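Local coordinates for agmatinase (Deinococcus radiodurans, PDB 1WOH), which probably hydrolyses agmatine to putrescine and urea, as a manganese-dependent member of the arginase family, at residues V224-A236 with P246-L258. Residues are numbered along the deposited sequence; the frame is centred on the assembly and turned at random.
Sequences VYFSVDVDGFDPA and PDGLTYAQGMKIL
Strand 223-229 and helix 251-264 begin a beta-alpha-beta unit of the arginase fold, and the contact joins the strand, whose end and following 3-10 turn carry manganese-binding aspartates, to the helix and its lead-in. Phe233 and Leu249 form a single backbone bridge. Leu249 N donates to Gly232 O at 3.1 Å, in the carbonyl plane and on a lone pair. Asp234 N returns a bond to Leu249 O at 2.8 Å. The Phe233 ring then reaches the start of the helix. Its edge meets Thr250 O, with CE2 at 3.5 Å, and CE2 also lies near Tyr251 CA and Gly254 CA. A side chain on Gly254 would clash with this ring.

Asp234 has CG anti to its own N (chi1 -166°), which brings the carboxylate over to the loop 246-248. OD2 takes Gly248 N at 2.9 Å, from 40° above the carboxylate plane. OD1 uses its anti lone pair for Ala236 N, an Asx turn, and accepts from a water that also receives Asp247 N. With an alanine here the carboxylate is gone, and Gly248 N and Ala236 N would probably both lose their acceptor. Asp247 OD1 binds Ala252 N of a neighbouring subunit.

Farther down, Leu258 CD2 sits over one face of the Phe226 ring, 4.0 Å from its centroid, a CH-pi contact. Leu258 CD1 is 4.2 Å from Val228 CG2. Asp229 and Asp231 bind manganese in this enzyme, although no metal is bound to this chain here. Asp231 N donates to Asp229 OD1, another Asx turn. Such a strand end carrying metal-binding aspartates is characteristic of the ureohydrolase active site.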
loop_
_atom_site.group_PDB
_atom_site.type_symbol
_atom_site.label_atom_id
_atom_site.label_comp_id
_atom_site.label_asym_id
_atom_site.label_seq_id
_atom_site.Cartn_x
_atom_site.Cartn_y
_atom_site.Cartn_z
ATOM N N VAL A 224 -13.188 -37.881 -7.322
ATOM C CA VAL A 224 -12.767 -36.564 -7.771
ATOM C C VAL A 224 -11.836 -35.787 -6.848
ATOM O O VAL A 224 -12.014 -35.755 -5.630
ATOM C CB VAL A 224 -14.016 -35.688 -8.061
ATOM C CG1 VAL A 224 -13.605 -34.236 -8.353
ATOM C CG2 VAL A 224 -14.787 -36.270 -9.234
ATOM N N TYR A 225 -10.828 -35.174 -7.459
ATOM C CA TYR A 225 -9.872 -34.326 -6.761
ATOM C C TYR A 225 -10.201 -32.938 -7.302
ATOM O O TYR A 225 -10.300 -32.754 -8.520
ATOM C CB TYR A 225 -8.444 -34.703 -7.155
ATOM C CG TYR A 225 -7.366 -33.809 -6.584
ATOM C CD1 TYR A 225 -6.647 -34.184 -5.447
ATOM C CD2 TYR A 225 -7.030 -32.608 -7.211
ATOM C CE1 TYR A 225 -5.611 -33.390 -4.951
ATOM C CE2 TYR A 225 -6.001 -31.805 -6.725
ATOM C CZ TYR A 225 -5.296 -32.201 -5.602
ATOM O OH TYR A 225 -4.261 -31.420 -5.141
ATOM N N PHE A 226 -10.402 -31.977 -6.405
ATOM C CA PHE A 226 -10.713 -30.599 -6.793
ATOM C C PHE A 226 -9.439 -29.769 -6.783
ATOM O O PHE A 226 -8.718 -29.760 -5.788
ATOM C CB PHE A 226 -11.670 -29.947 -5.783
ATOM C CG PHE A 226 -13.097 -30.410 -5.877
ATOM C CD1 PHE A 226 -13.806 -30.719 -4.721
ATOM C CD2 PHE A 226 -13.751 -30.475 -7.099
ATOM C CE1 PHE A 226 -15.151 -31.083 -4.777
ATOM C CE2 PHE A 226 -15.096 -30.838 -7.171
ATOM C CZ PHE A 226 -15.799 -31.143 -6.006
ATOM N N SER A 227 -9.151 -29.082 -7.886
ATOM C CA SER A 227 -7.996 -28.193 -7.918
ATOM C C SER A 227 -8.559 -26.816 -8.211
ATOM O O SER A 227 -9.109 -26.581 -9.285
ATOM C CB SER A 227 -6.995 -28.572 -9.010
ATOM O OG SER A 227 -5.926 -27.635 -9.008
ATOM N N VAL A 228 -8.443 -25.909 -7.248
ATOM C CA VAL A 228 -8.961 -24.565 -7.431
ATOM C C VAL A 228 -7.844 -23.540 -7.547
ATOM O O VAL A 228 -7.144 -23.261 -6.575
ATOM C CB VAL A 228 -9.875 -24.143 -6.258
ATOM C CG1 VAL A 228 -10.394 -22.715 -6.492
ATOM C CG2 VAL A 228 -11.042 -25.122 -6.132
ATOM N N ASP A 229 -7.659 -23.015 -8.751
ATOM C CA ASP A 229 -6.672 -21.967 -8.987
ATOM C C ASP A 229 -7.510 -20.694 -8.818
ATOM O O ASP A 229 -8.497 -20.504 -9.533
ATOM C CB ASP A 229 -6.132 -22.057 -10.415
ATOM C CG ASP A 229 -5.102 -20.983 -10.723
ATOM O OD1 ASP A 229 -5.162 -19.894 -10.119
ATOM O OD2 ASP A 229 -4.239 -21.224 -11.590
ATOM N N VAL A 230 -7.145 -19.833 -7.879
ATOM C CA VAL A 230 -7.936 -18.630 -7.658
ATOM C C VAL A 230 -8.061 -17.717 -8.875
ATOM O O VAL A 230 -9.002 -16.923 -8.940
ATOM C CB VAL A 230 -7.413 -17.806 -6.436
ATOM C CG1 VAL A 230 -7.267 -18.713 -5.224
ATOM C CG2 VAL A 230 -6.087 -17.137 -6.758
ATOM N N ASP A 231 -7.160 -17.827 -9.856
ATOM C CA ASP A 231 -7.293 -16.936 -11.007
ATOM C C ASP A 231 -8.453 -17.356 -11.903
ATOM O O ASP A 231 -8.775 -16.681 -12.891
ATOM C CB ASP A 231 -5.969 -16.775 -11.801
ATOM C CG ASP A 231 -5.542 -18.025 -12.555
ATOM O OD1 ASP A 231 -6.388 -18.883 -12.863
ATOM O OD2 ASP A 231 -4.330 -18.123 -12.860
ATOM N N GLY A 232 -9.095 -18.467 -11.543
ATOM C CA GLY A 232 -10.263 -18.907 -12.284
ATOM C C GLY A 232 -11.371 -17.896 -12.009
ATOM O O GLY A 232 -12.273 -17.677 -12.827
ATOM N N PHE A 233 -11.295 -17.263 -10.841
ATOM C CA PHE A 233 -12.277 -16.256 -10.452
ATOM C C PHE A 233 -11.971 -14.916 -11.080
ATOM O O PHE A 233 -10.823 -14.595 -11.349
ATOM C CB PHE A 233 -12.319 -16.098 -8.932
ATOM C CG PHE A 233 -12.865 -17.300 -8.233
ATOM C CD1 PHE A 233 -12.016 -18.288 -7.748
ATOM C CD2 PHE A 233 -14.238 -17.485 -8.138
ATOM C CE1 PHE A 233 -12.534 -19.448 -7.186
ATOM C CE2 PHE A 233 -14.765 -18.643 -7.576
ATOM C CZ PHE A 233 -13.912 -19.626 -7.102
ATOM N N ASP A 234 -13.013 -14.126 -11.307
ATOM C CA ASP A 234 -12.830 -12.809 -11.888
ATOM C C ASP A 234 -11.879 -12.014 -10.989
ATOM O O ASP A 234 -11.986 -12.061 -9.763
ATOM C CB ASP A 234 -14.180 -12.093 -11.989
ATOM C CG ASP A 234 -14.122 -10.871 -12.885
ATOM O OD1 ASP A 234 -13.558 -9.846 -12.461
ATOM O OD2 ASP A 234 -14.630 -10.947 -14.020
ATOM N N PRO A 235 -10.929 -11.281 -11.593
ATOM C CA PRO A 235 -9.944 -10.466 -10.864
ATOM C C PRO A 235 -10.568 -9.348 -10.023
ATOM O O PRO A 235 -9.941 -8.846 -9.083
ATOM C CB PRO A 235 -9.057 -9.907 -11.981
ATOM C CG PRO A 235 -9.206 -10.871 -13.078
ATOM C CD PRO A 235 -10.659 -11.264 -13.038
ATOM N N ALA A 236 -11.789 -8.940 -10.362
ATOM C CA ALA A 236 -12.449 -7.896 -9.588
ATOM C C ALA A 236 -12.806 -8.498 -8.235
ATOM O O ALA A 236 -12.794 -7.815 -7.218
ATOM C CB ALA A 236 -13.712 -7.411 -10.305
ATOM N N PRO A 246 -9.293 -11.083 -17.233
ATOM C CA PRO A 246 -10.632 -10.496 -17.055
ATOM C C PRO A 246 -11.790 -11.439 -17.356
ATOM O O PRO A 246 -11.611 -12.468 -18.010
ATOM C CB PRO A 246 -10.616 -9.308 -18.009
ATOM C CG PRO A 246 -9.762 -9.822 -19.149
ATOM C CD PRO A 246 -8.617 -10.499 -18.407
ATOM N N ASP A 247 -12.969 -11.070 -16.862
ATOM C CA ASP A 247 -14.201 -11.822 -17.074
ATOM C C ASP A 247 -14.128 -13.274 -16.627
ATOM O O ASP A 247 -14.196 -14.186 -17.447
ATOM C CB ASP A 247 -14.585 -11.755 -18.548
ATOM C CG ASP A 247 -14.605 -10.334 -19.075
ATOM O OD1 ASP A 247 -15.399 -9.518 -18.552
ATOM O OD2 ASP A 247 -13.819 -10.038 -20.004
ATOM N N GLY A 248 -13.997 -13.476 -15.320
ATOM C CA GLY A 248 -13.916 -14.818 -14.783
ATOM C C GLY A 248 -15.141 -15.197 -13.974
ATOM O O GLY A 248 -16.188 -14.543 -14.049
ATOM N N LEU A 249 -15.000 -16.261 -13.196
ATOM C CA LEU A 249 -16.071 -16.776 -12.356
ATOM C C LEU A 249 -16.387 -15.865 -11.188
ATOM O O LEU A 249 -15.485 -15.315 -10.572
ATOM C CB LEU A 249 -15.668 -18.119 -11.751
ATOM C CG LEU A 249 -15.354 -19.290 -12.668
ATOM C CD1 LEU A 249 -14.696 -20.385 -11.863
ATOM C CD2 LEU A 249 -16.642 -19.790 -13.321
ATOM N N THR A 250 -17.668 -15.704 -10.875
ATOM C CA THR A 250 -18.011 -14.934 -9.686
ATOM C C THR A 250 -17.830 -15.996 -8.607
ATOM O O THR A 250 -17.689 -17.194 -8.921
ATOM C CB THR A 250 -19.492 -14.499 -9.660
ATOM O OG1 THR A 250 -20.318 -15.664 -9.695
ATOM C CG2 THR A 250 -19.819 -13.609 -10.844
ATOM N N TYR A 251 -17.825 -15.585 -7.346
ATOM C CA TYR A 251 -17.680 -16.545 -6.260
ATOM C C TYR A 251 -18.834 -17.549 -6.358
ATOM O O TYR A 251 -18.636 -18.756 -6.236
ATOM C CB TYR A 251 -17.727 -15.826 -4.903
ATOM C CG TYR A 251 -17.662 -16.753 -3.698
ATOM C CD1 TYR A 251 -16.476 -16.922 -2.984
ATOM C CD2 TYR A 251 -18.791 -17.471 -3.278
ATOM C CE1 TYR A 251 -16.411 -17.784 -1.882
ATOM C CE2 TYR A 251 -18.739 -18.335 -2.180
ATOM C CZ TYR A 251 -17.547 -18.486 -1.487
ATOM O OH TYR A 251 -17.479 -19.342 -0.407
ATOM N N ALA A 252 -20.042 -17.039 -6.598
ATOM C CA ALA A 252 -21.224 -17.896 -6.692
ATOM C C ALA A 252 -21.130 -18.958 -7.789
ATOM O O ALA A 252 -21.513 -20.106 -7.586
ATOM C CB ALA A 252 -22.471 -17.035 -6.900
ATOM N N GLN A 253 -20.621 -18.584 -8.954
ATOM C CA GLN A 253 -20.505 -19.544 -10.049
ATOM C C GLN A 253 -19.493 -20.637 -9.727
ATOM O O GLN A 253 -19.750 -21.826 -9.949
ATOM C CB GLN A 253 -20.090 -18.831 -11.329
ATOM C CG GLN A 253 -21.109 -17.846 -11.843
ATOM C CD GLN A 253 -20.575 -17.078 -13.023
ATOM O OE1 GLN A 253 -19.452 -16.576 -12.981
ATOM N NE2 GLN A 253 -21.376 -16.976 -14.086
ATOM N N GLY A 254 -18.334 -20.234 -9.217
ATOM C CA GLY A 254 -17.319 -21.212 -8.873
ATOM C C GLY A 254 -17.858 -22.173 -7.829
ATOM O O GLY A 254 -17.660 -23.388 -7.911
ATOM N N MET A 255 -18.555 -21.621 -6.840
ATOM C CA MET A 255 -19.127 -22.416 -5.760
ATOM C C MET A 255 -20.226 -23.361 -6.252
ATOM O O MET A 255 -20.355 -24.481 -5.752
ATOM C CB MET A 255 -19.667 -21.482 -4.669
ATOM C CG MET A 255 -19.858 -22.137 -3.306
ATOM S SD MET A 255 -18.352 -22.922 -2.693
ATOM C CE MET A 255 -18.841 -24.639 -2.791
ATOM N N LYS A 256 -21.027 -22.918 -7.218
ATOM C CA LYS A 256 -22.084 -23.775 -7.755
ATOM C C LYS A 256 -21.461 -24.975 -8.471
ATOM O O LYS A 256 -21.976 -26.093 -8.397
ATOM C CB LYS A 256 -22.968 -23.009 -8.741
ATOM C CG LYS A 256 -23.928 -22.031 -8.095
ATOM C CD LYS A 256 -24.897 -21.479 -9.128
ATOM C CE LYS A 256 -25.931 -20.565 -8.494
ATOM N NZ LYS A 256 -25.313 -19.333 -7.929
ATOM N N ILE A 257 -20.358 -24.731 -9.170
ATOM C CA ILE A 257 -19.655 -25.792 -9.890
ATOM C C ILE A 257 -19.117 -26.820 -8.900
ATOM O O ILE A 257 -19.324 -28.029 -9.065
ATOM C CB ILE A 257 -18.482 -25.213 -10.721
ATOM C CG1 ILE A 257 -19.036 -24.368 -11.867
ATOM C CG2 ILE A 257 -17.615 -26.348 -11.291
ATOM C CD1 ILE A 257 -17.999 -23.530 -12.561
ATOM N N LEU A 258 -18.431 -26.344 -7.863
ATOM C CA LEU A 258 -17.884 -27.249 -6.861
ATOM C C LEU A 258 -18.997 -27.992 -6.118
ATOM O O LEU A 258 -18.894 -29.191 -5.870
ATOM C CB LEU A 258 -17.022 -26.478 -5.860
ATOM C CG LEU A 258 -15.779 -25.814 -6.483
ATOM C CD1 LEU A 258 -15.160 -24.823 -5.499
ATOM C CD2 LEU A 258 -14.768 -26.886 -6.892
HETATM O O HOH W 1 -12.699 -8.647 -14.908
HETATM O O HOH W 2 -17.560 -12.089 -13.278
#